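Local atomic coordinates of lipoprotein (Thermotoga maritima, PDB entry 2F4I), a protein that is of unknown function but is a predicted periplasmic lipoprotein of the DUF2291 family, built round an OB-fold. Residues A[52-55]-A[56-59]. Sequence-based numbering, arbitrary orientation.
Sequences DENP and ELAH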
loop_
_atom_site.group_PDB
_atom_site.type_symbol
_atom_site.label_atom_id
_atom_site.label_comp_id
_atom_site.label_asym_id
_atom_site.label_seq_id
_atom_site.Cartn_x
_atom_site.Cartn_y
_atom_site.Cartn_z
ATOM N N ASP A 52 -16.989 4.463 2.177
ATOM C CA ASP A 52 -17.977 5.451 1.708
ATOM C C ASP A 52 -19.255 5.413 2.485
ATOM O O ASP A 52 -19.927 6.420 2.631
ATOM C CB ASP A 52 -18.416 5.210 0.276
ATOM C CG ASP A 52 -17.334 5.458 -0.695
ATOM O OD1 ASP A 52 -16.383 6.162 -0.281
ATOM O OD2 ASP A 52 -17.438 4.958 -1.845
ATOM N N GLU A 53 -19.632 4.230 2.910
ATOM C CA GLU A 53 -20.839 4.057 3.697
ATOM C C GLU A 53 -20.664 4.347 5.198
ATOM O O GLU A 53 -21.497 4.980 5.805
ATOM C CB GLU A 53 -21.296 2.639 3.451
ATOM C CG GLU A 53 -22.212 2.077 4.447
ATOM C CD GLU A 53 -22.235 0.581 4.322
ATOM O OE1 GLU A 53 -22.183 0.108 3.136
ATOM O OE2 GLU A 53 -22.244 -0.086 5.405
ATOM N N ASN A 54 -19.554 3.889 5.782
ATOM C CA ASN A 54 -19.363 3.915 7.219
ATOM C C ASN A 54 -17.896 3.684 7.592
ATOM O O ASN A 54 -17.479 2.541 7.799
ATOM C CB ASN A 54 -20.234 2.836 7.852
ATOM C CG ASN A 54 -20.352 2.969 9.362
ATOM O OD1 ASN A 54 -19.503 3.568 10.031
ATOM N ND2 ASN A 54 -21.400 2.342 9.913
ATOM N N PRO A 55 -17.112 4.767 7.687
ATOM C CA PRO A 55 -15.674 4.631 7.884
ATOM C C PRO A 55 -15.289 3.925 9.176
ATOM O O PRO A 55 -14.326 3.188 9.172
ATOM C CB PRO A 55 -15.161 6.077 7.863
ATOM C CG PRO A 55 -16.200 6.856 7.192
ATOM C CD PRO A 55 -17.490 6.195 7.621
ATOM N N GLU A 56 -16.047 4.102 10.250
ATOM C CA GLU A 56 -15.744 3.406 11.515
ATOM C C GLU A 56 -15.970 1.901 11.412
ATOM O O GLU A 56 -15.148 1.159 11.890
ATOM C CB GLU A 56 -16.367 4.028 12.776
ATOM C CG GLU A 56 -15.504 3.735 14.084
ATOM C CD GLU A 56 -14.147 4.497 14.174
ATOM O OE1 GLU A 56 -14.178 5.749 14.056
ATOM O OE2 GLU A 56 -13.060 3.854 14.403
ATOM N N LEU A 57 -17.018 1.466 10.722
ATOM C CA LEU A 57 -17.181 0.074 10.388
ATOM C C LEU A 57 -16.029 -0.422 9.559
ATOM O O LEU A 57 -15.543 -1.506 9.827
ATOM C CB LEU A 57 -18.464 -0.147 9.641
ATOM C CG LEU A 57 -18.874 -1.580 9.373
ATOM C CD1 LEU A 57 -18.977 -2.379 10.658
ATOM C CD2 LEU A 57 -20.206 -1.597 8.579
ATOM N N ALA A 58 -15.593 0.346 8.554
ATOM C CA ALA A 58 -14.419 -0.020 7.742
ATOM C C ALA A 58 -13.185 -0.196 8.628
ATOM O O ALA A 58 -12.510 -1.214 8.537
ATOM C CB ALA A 58 -14.174 1.001 6.591
ATOM N N HIS A 59 -12.906 0.749 9.517
ATOM C CA HIS A 59 -11.731 0.619 10.380
ATOM C C HIS A 59 -11.842 -0.713 11.142
ATOM O O HIS A 59 -10.909 -1.471 11.177
ATOM C CB HIS A 59 -11.529 1.798 11.370
ATOM C CG HIS A 59 -11.507 3.153 10.731
ATOM N ND1 HIS A 59 -10.901 3.402 9.515
ATOM C CD2 HIS A 59 -11.999 4.347 11.157
ATOM C CE1 HIS A 59 -11.014 4.690 9.225
ATOM N NE2 HIS A 59 -11.688 5.279 10.195
#
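Asn54 caps the short helix 55-59 by reaching forward with its side chain to the first turn. With CG anti to the backbone N (chi1 -167°), the amide lies across the Leu57 side chain at about a right angle, CG 3.7 Å from Leu57 CB, and OD1 accepts a weak but nearly straight hydrogen bond from Leu57 N at 3.3 Å. The backbone carbonyl of the same residue takes the next amide: Ala58 N lies 3.0 Å from Asn54 O, in the carbonyl plane. The first of these is the N-cap bond, the second the first backbone bond of the new helix. Pro55 follows as the first helical residue, where its lack of an N-H costs no helical bond. Its carbonyl oxygen accepts from His59 N at 2.8 Å and also sits over the centre of the His59 imidazole face, 3.2 Å above the ring plane. Tyr74 of strand 72-81 holds the ring at ND1 through its OH. Shortening His59 to an alanine would probably leave the Tyr74 hydroxyl without this partner and take away the ring that lies against Pro55 O. Asn54 thus ends one helix and caps the next, at the junction between helices 44-53 and 55-59: Ala58 packs back on Thr50 and Leu51 of the former, while on strand 72-81 Ala58 rests on Tyr74 and His59 on Arg72.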